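2L protein (Yaba-like disease virus, PDB 3IT8) probably binds and neutralises host tumour necrosis factor, using an MHC class I-like platform joined to an immunoglobulin-like domain. Local coordinates at residues M198-T203 against V269-K274; P209-T214 against F284-E289; E218-K223 against M275-V280. All blocks are in the same frame, centred on the assembly; numbering follows the deposited sequence.

Overall arrangement
All three interactions lie in the immunoglobulin-like domain. Interaction 1 pairs two strands of one sheet. Interactions 2 and 3 both reach the other sheet, where strands 213-218 and 279-284 are neighbours: interaction 2 sits at one end of this pair and interaction 3 at the other. Their centres are about 22 Å apart. Interaction 1 is about 12 Å from interaction 3 and about 21 Å from interaction 2, centre to centre. It touches interaction 3 through Leu200 CD1, which lies 3.4 Å from Pro279 CG. The disulfide Cys202-Cys281 also ties the two sheets. Interaction 2 faces the MHC-like domain; the side chain of Asp211 is about 13 Å from a bound NAG (N-acetylglucosamine).

Interaction 1: M198-T203 against V269-K274; sequences MTLECT and VRTTSK
Leu200 and Val269 anchor this antiparallel strand pairing in one sheet of the immunoglobulin-like sandwich. Strands 198-203 and 269-271 approach to 4.7 Å between axes, with their directions 147° apart. The firm part is the Leu200-Val269 pair. Leu200 N bonds to Val269 O at 2.9 Å. Val269 N returns a bond to Leu200 O at 2.7 Å. Val269 O also accepts from the hydroxyl of Thr199, whose OG1 is 3.2 Å away and stands above the carbonyl plane. Two donors therefore grip this one oxygen.

On the inner face, Leu200 and Val269 both pack on Trp216 of the facing sheet. Leu200 also touches Val188 of the next strand, 185-189. Farther along the strand, Cys202 bonds to Cys281, the disulfide that joins the two sheets of the sandwich.

The pairing is looser at the Met198 end. Thr271 N reaches Met198 O only through a weak, bent bond, and Thr271 is the centre of an inverse gamma turn. Arg270 is exposed, on the same face as Thr199. Its guanidinium makes a long, weak ion pair with Asp195.

The side chains of Met198 and Thr271 run next to each other in the same direction, and their CB atoms are 3.7 Å apart. Met198 then leads away toward Glu297. In Thr271, OG1 sits beside the backbone N (chi1 -57°). The methyl, anti to the backbone N, lies near Met198 CB, while OG1 is 3.5 Å from Leu200 CG.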
# COMPACT_ATOMS: atom_id res chain seq x y z
N MET D 198 20.50 45.46 20.77
CA MET D 198 21.17 44.24 21.20
C MET D 198 21.80 43.41 20.08
O MET D 198 21.37 43.47 18.92
CB MET D 198 20.19 43.37 21.99
CG MET D 198 20.76 42.05 22.47
SD MET D 198 19.62 41.14 23.50
CE MET D 198 20.33 41.47 25.15
N THR D 199 22.83 42.63 20.42
CA THR D 199 23.52 41.78 19.46
C THR D 199 23.75 40.38 20.05
O THR D 199 24.19 40.24 21.20
CB THR D 199 24.89 42.39 19.05
OG1 THR D 199 25.16 42.07 17.68
CG2 THR D 199 26.04 41.84 19.91
N LEU D 200 23.44 39.36 19.27
CA LEU D 200 23.63 37.99 19.73
C LEU D 200 24.77 37.34 18.98
O LEU D 200 24.91 37.49 17.77
CB LEU D 200 22.34 37.19 19.54
CG LEU D 200 21.34 37.49 20.66
CD1 LEU D 200 19.98 36.92 20.32
CD2 LEU D 200 21.87 36.90 21.95
N GLU D 201 25.61 36.62 19.72
CA GLU D 201 26.76 35.97 19.13
C GLU D 201 26.81 34.50 19.52
O GLU D 201 27.01 34.17 20.70
CB GLU D 201 28.03 36.66 19.59
CG GLU D 201 29.28 36.07 19.01
CD GLU D 201 30.52 36.70 19.59
OE1 GLU D 201 30.64 37.94 19.50
OE2 GLU D 201 31.37 35.96 20.13
N CYS D 202 26.65 33.64 18.53
CA CYS D 202 26.68 32.19 18.73
C CYS D 202 28.09 31.75 18.38
O CYS D 202 28.54 31.99 17.27
CB CYS D 202 25.68 31.52 17.79
SG CYS D 202 25.28 29.79 18.17
N THR D 203 28.81 31.14 19.31
CA THR D 203 30.16 30.69 19.00
C THR D 203 30.28 29.19 19.24
O THR D 203 29.98 28.68 20.32
CB THR D 203 31.22 31.40 19.84
OG1 THR D 203 31.67 30.53 20.87
CG2 THR D 203 30.66 32.67 20.45
N VAL D 269 24.46 38.22 15.20
CA VAL D 269 23.12 38.59 14.74
C VAL D 269 22.66 39.92 15.33
O VAL D 269 22.81 40.17 16.53
CB VAL D 269 22.09 37.51 15.11
CG1 VAL D 269 20.67 38.00 14.84
CG2 VAL D 269 22.35 36.27 14.29
N ARG D 270 22.08 40.75 14.47
CA ARG D 270 21.58 42.07 14.87
C ARG D 270 20.19 41.93 15.49
O ARG D 270 19.20 41.81 14.77
CB ARG D 270 21.51 42.97 13.64
CG ARG D 270 22.22 44.30 13.77
CD ARG D 270 21.41 45.29 14.57
NE ARG D 270 22.03 46.62 14.53
CZ ARG D 270 21.47 47.72 15.02
NH1 ARG D 270 20.27 47.67 15.59
NH2 ARG D 270 22.11 48.88 14.94
N THR D 271 20.11 41.94 16.81
CA THR D 271 18.83 41.80 17.51
C THR D 271 17.96 43.04 17.37
O THR D 271 17.67 43.71 18.36
CB THR D 271 19.03 41.52 19.02
OG1 THR D 271 19.84 40.34 19.19
CG2 THR D 271 17.69 41.29 19.72
N THR D 272 17.54 43.36 16.15
CA THR D 272 16.69 44.52 15.92
C THR D 272 15.36 44.30 16.63
O THR D 272 14.98 43.16 16.91
CB THR D 272 16.44 44.76 14.42
OG1 THR D 272 17.70 44.95 13.76
CG2 THR D 272 15.56 45.99 14.20
N SER D 273 14.65 45.38 16.91
CA SER D 273 13.37 45.29 17.61
C SER D 273 12.23 44.75 16.76
O SER D 273 11.10 44.61 17.24
CB SER D 273 12.98 46.65 18.17
OG SER D 273 11.80 46.55 18.95
N LYS D 274 12.51 44.44 15.50
CA LYS D 274 11.49 43.91 14.60
C LYS D 274 10.86 42.63 15.15
O LYS D 274 9.65 42.43 15.04
CB LYS D 274 12.10 43.61 13.23
CG LYS D 274 12.90 44.75 12.63
CD LYS D 274 13.59 44.30 11.36
CE LYS D 274 14.51 45.37 10.82
NZ LYS D 274 15.20 44.91 9.58

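Interaction 2: P209-T214 against F284-E289; sequences PPDVIT and FHDTLE
Ile213 and Phe284 form an antiparallel hydrogen-bonded pair, and beyond it the two chains part. The touching parts run 164° apart in direction. Ile213 N bonds to Phe284 O at 3.1 Å, and Phe284 N bonds to Ile213 O at 2.8 Å. Both bonds are nearly straight. The CA atoms of Val212 and His285 are still 5.3 Å apart, but those of Pro209 and Asp286 are 7.0 Å apart.

The His285 ring lies between the parting chains. Its CG is anti to the backbone N (chi1 -178°), and the imidazole reaches across to segment 209-214. ND1 gives a weak bond to Asp211 O. Val212 CG2 approaches ND1 obliquely. Pro209 crosses the histidine at about a right angle, with CG and CD next to CE1 and NE2. Pro209 CG also lies 3.7 Å from Asp286 CB.

A water lies 2.7 Å from Asp211 O and takes a bond from Asp286 N at 3.1 Å; it also sits near Asp211 OD2. Asp211 OD2 and Asp286 OD1 are 4.0 Å apart, and the carboxylate planes stand 87° to each other. Their repulsion is probably offset by the chain's amino terminus: Ile1 N is hydrogen-bonded to Asp211 OD2 and to Asp286 OD2. Asp211 OD2 also bonds to Thr100 OG1.

The contact lies where the immunoglobulin-like domain meets the MHC-like domain. Leu103 of strand 103-112 touches both Ile213 and Phe284. Tyr228 meets the Phe284 ring edge-to-face, and Val212 packs on Leu265 of strand 263-271.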
# COMPACT_ATOMS: atom_id res chain seq x y z
N PRO D 209 34.33 17.69 11.48
CA PRO D 209 33.84 17.98 10.11
C PRO D 209 33.56 19.48 10.09
O PRO D 209 32.70 19.98 10.82
CB PRO D 209 32.64 17.06 9.97
CG PRO D 209 32.16 16.89 11.38
CD PRO D 209 33.41 16.83 12.24
N PRO D 210 34.34 20.23 9.30
CA PRO D 210 34.27 21.69 9.15
C PRO D 210 32.98 22.34 8.73
O PRO D 210 32.81 23.55 8.88
CB PRO D 210 35.43 22.00 8.21
CG PRO D 210 35.55 20.76 7.40
CD PRO D 210 35.32 19.64 8.37
N ASP D 211 32.05 21.54 8.20
CA ASP D 211 30.76 22.07 7.79
C ASP D 211 29.86 22.27 9.00
O ASP D 211 29.61 21.35 9.78
CB ASP D 211 30.08 21.14 6.77
CG ASP D 211 30.10 19.67 7.19
OD1 ASP D 211 31.20 19.11 7.41
OD2 ASP D 211 29.00 19.06 7.27
N VAL D 212 29.39 23.50 9.17
CA VAL D 212 28.50 23.83 10.27
C VAL D 212 27.52 24.84 9.76
O VAL D 212 27.86 25.70 8.96
CB VAL D 212 29.26 24.45 11.46
CG1 VAL D 212 28.30 25.21 12.35
CG2 VAL D 212 29.90 23.37 12.28
N ILE D 213 26.28 24.70 10.19
CA ILE D 213 25.26 25.63 9.79
C ILE D 213 24.52 26.06 11.02
O ILE D 213 24.30 25.28 11.95
CB ILE D 213 24.29 25.04 8.76
CG1 ILE D 213 25.04 24.80 7.45
CG2 ILE D 213 23.15 26.00 8.52
CD1 ILE D 213 24.21 24.20 6.35
N THR D 214 24.12 27.32 11.02
CA THR D 214 23.46 27.91 12.15
C THR D 214 22.14 28.56 11.75
O THR D 214 22.05 29.23 10.71
CB THR D 214 24.41 28.95 12.77
OG1 THR D 214 24.34 28.86 14.18
CG2 THR D 214 24.04 30.35 12.35
N PHE D 284 23.64 23.16 13.60
CA PHE D 284 23.59 21.91 12.85
C PHE D 284 24.99 21.42 12.55
O PHE D 284 25.76 22.09 11.87
CB PHE D 284 22.83 22.10 11.55
CG PHE D 284 21.39 22.45 11.75
CD1 PHE D 284 21.00 23.77 11.88
CD2 PHE D 284 20.42 21.45 11.80
CE1 PHE D 284 19.66 24.10 12.05
CE2 PHE D 284 19.06 21.77 11.97
CZ PHE D 284 18.68 23.10 12.10
N HIS D 285 25.32 20.25 13.07
CA HIS D 285 26.64 19.65 12.86
C HIS D 285 26.53 18.12 12.91
O HIS D 285 25.57 17.59 13.45
CB HIS D 285 27.59 20.14 13.93
CG HIS D 285 28.98 19.62 13.77
ND1 HIS D 285 29.87 20.14 12.87
CD2 HIS D 285 29.61 18.59 14.38
CE1 HIS D 285 31.00 19.46 12.93
NE2 HIS D 285 30.87 18.51 13.84
N ASP D 286 27.52 17.42 12.36
CA ASP D 286 27.49 15.96 12.36
C ASP D 286 27.33 15.39 13.76
O ASP D 286 26.54 14.48 13.99
CB ASP D 286 28.75 15.41 11.68
CG ASP D 286 28.61 15.34 10.17
OD1 ASP D 286 27.74 16.06 9.62
OD2 ASP D 286 29.37 14.56 9.53
N THR D 287 28.10 15.92 14.71
CA THR D 287 27.97 15.49 16.09
C THR D 287 26.76 16.33 16.50
O THR D 287 26.62 17.45 16.02
CB THR D 287 29.22 15.88 16.90
OG1 THR D 287 29.36 17.31 16.95
CG2 THR D 287 30.47 15.30 16.23
N LEU D 288 25.89 15.83 17.37
CA LEU D 288 24.67 16.58 17.75
C LEU D 288 23.84 17.01 16.54
O LEU D 288 23.86 18.17 16.17
CB LEU D 288 24.99 17.82 18.63
CG LEU D 288 25.81 19.13 18.45
CD1 LEU D 288 27.28 18.80 18.42
CD2 LEU D 288 25.41 19.94 17.24
N GLU D 289 23.11 16.08 15.92
CA GLU D 289 22.28 16.37 14.74
C GLU D 289 21.77 17.81 14.65
O GLU D 289 21.84 18.45 13.61
CB GLU D 289 21.11 15.39 14.67
CG GLU D 289 21.53 13.94 14.44
CD GLU D 289 20.35 13.00 14.23
OE1 GLU D 289 19.48 12.92 15.13
OE2 GLU D 289 20.28 12.35 13.16
O HOH W 1 28.98 18.73 10.01

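Interaction 3: E218-K223 against M275-V280; sequences ESEHFK and MSSQPV
Ser219 and Ser277 meet through a side-chain-to-backbone bond at the end of an immunoglobulin strand pair. Ser219 OG is 2.8 Å from Ser277 O and donates to it, tilted 31° from the carbonyl plane. In Ser219, chi1 of 59° sets OG between the backbone N and the carbonyl carbon. Ser219 N adds a weak bond to Gln278 O.

Glu218, the residue before, packs its CB 3.5 Å from Ser277 CB, and the chain then runs out extended from CG to CD. OE2 lies near Met275 CB, and OE1 takes a weak bond from Ser276 OG. Glu220 CG takes the same position (chi1 58°), and CB and CG pass beside Ser277 OG. Ser277 OG itself donates to Ser276 O at 2.6 Å.

The apolar end is separate. Phe222 and Val280 reach toward each other tip to tip, CE1 lying 3.5 Å from CG1.

Residues 219-222 form a 3-10 turn directly after strand 213-218. Residues 275-278 lead into strand 279-284, its partner in the sheet. Phe222 packs on Ile217 and on Val292 of strand 291-293, and its ring meets that of Tyr234. Pro279 turns to the sandwich interior, touching Trp216 of strand 213-218 and Leu200 of strand 198-207.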
# COMPACT_ATOMS: atom_id res chain seq x y z
N GLU D 218 13.21 32.58 16.67
CA GLU D 218 12.61 33.22 17.83
C GLU D 218 12.16 32.12 18.80
O GLU D 218 11.52 31.15 18.39
CB GLU D 218 11.44 34.10 17.40
CG GLU D 218 11.92 35.42 16.82
CD GLU D 218 10.81 36.20 16.15
OE1 GLU D 218 9.74 36.37 16.76
OE2 GLU D 218 11.02 36.67 15.01
N SER D 219 12.52 32.26 20.07
CA SER D 219 12.19 31.26 21.09
C SER D 219 10.71 30.89 21.25
O SER D 219 10.39 29.80 21.73
CB SER D 219 12.75 31.69 22.44
OG SER D 219 12.21 32.93 22.83
N GLU D 220 9.82 31.80 20.86
CA GLU D 220 8.39 31.53 20.97
C GLU D 220 8.04 30.24 20.23
O GLU D 220 7.22 29.44 20.70
CB GLU D 220 7.58 32.69 20.38
CG GLU D 220 7.90 32.97 18.93
CD GLU D 220 6.88 33.87 18.27
OE1 GLU D 220 5.70 33.47 18.18
OE2 GLU D 220 7.26 34.99 17.83
N HIS D 221 8.67 30.04 19.09
CA HIS D 221 8.42 28.86 18.26
C HIS D 221 8.79 27.52 18.88
O HIS D 221 8.47 26.47 18.33
CB HIS D 221 9.14 29.01 16.93
CG HIS D 221 8.66 30.18 16.14
ND1 HIS D 221 7.33 30.36 15.81
CD2 HIS D 221 9.33 31.23 15.61
CE1 HIS D 221 7.20 31.47 15.11
NE2 HIS D 221 8.40 32.02 14.97
N PHE D 222 9.46 27.54 20.02
CA PHE D 222 9.81 26.28 20.65
C PHE D 222 8.82 25.90 21.75
O PHE D 222 9.05 24.95 22.50
CB PHE D 222 11.23 26.33 21.20
CG PHE D 222 12.28 26.29 20.13
CD1 PHE D 222 12.64 27.44 19.45
CD2 PHE D 222 12.85 25.08 19.75
CE1 PHE D 222 13.55 27.39 18.40
CE2 PHE D 222 13.75 25.02 18.71
CZ PHE D 222 14.10 26.18 18.03
N LYS D 223 7.71 26.64 21.80
CA LYS D 223 6.67 26.41 22.79
C LYS D 223 7.15 25.76 24.10
O LYS D 223 6.63 24.72 24.50
CB LYS D 223 5.55 25.56 22.19
CG LYS D 223 4.55 26.31 21.32
CD LYS D 223 5.15 26.79 20.01
CE LYS D 223 4.09 27.47 19.13
NZ LYS D 223 4.65 28.00 17.84
N MET D 275 11.69 41.78 15.74
CA MET D 275 11.25 40.51 16.30
C MET D 275 10.32 40.66 17.49
O MET D 275 9.73 41.72 17.70
CB MET D 275 12.46 39.67 16.70
CG MET D 275 13.45 40.40 17.58
SD MET D 275 14.85 39.37 18.00
CE MET D 275 15.82 39.48 16.49
N SER D 276 10.19 39.59 18.27
CA SER D 276 9.32 39.59 19.43
C SER D 276 9.50 38.36 20.32
O SER D 276 8.54 37.91 20.96
CB SER D 276 7.85 39.68 18.99
OG SER D 276 7.49 38.54 18.23
N SER D 277 10.71 37.81 20.37
CA SER D 277 10.97 36.63 21.19
C SER D 277 12.45 36.42 21.48
O SER D 277 12.82 35.58 22.30
CB SER D 277 10.43 35.37 20.51
OG SER D 277 9.03 35.39 20.41
N GLN D 278 13.30 37.19 20.82
CA GLN D 278 14.74 37.05 20.99
C GLN D 278 15.12 35.68 20.45
O GLN D 278 14.78 34.65 21.03
CB GLN D 278 15.15 37.14 22.45
CG GLN D 278 16.65 37.04 22.62
CD GLN D 278 17.08 37.05 24.07
OE1 GLN D 278 16.83 36.10 24.81
NE2 GLN D 278 17.74 38.12 24.48
N PRO D 279 15.87 35.65 19.34
CA PRO D 279 16.27 34.38 18.76
C PRO D 279 17.10 33.51 19.68
O PRO D 279 17.72 33.99 20.64
CB PRO D 279 17.05 34.80 17.52
CG PRO D 279 17.72 36.04 17.99
CD PRO D 279 16.60 36.76 18.70
N VAL D 280 17.07 32.22 19.38
CA VAL D 280 17.82 31.21 20.08
C VAL D 280 18.71 30.63 18.97
O VAL D 280 18.32 30.62 17.79
CB VAL D 280 16.88 30.15 20.65
CG1 VAL D 280 16.11 29.47 19.54
CG2 VAL D 280 17.67 29.15 21.42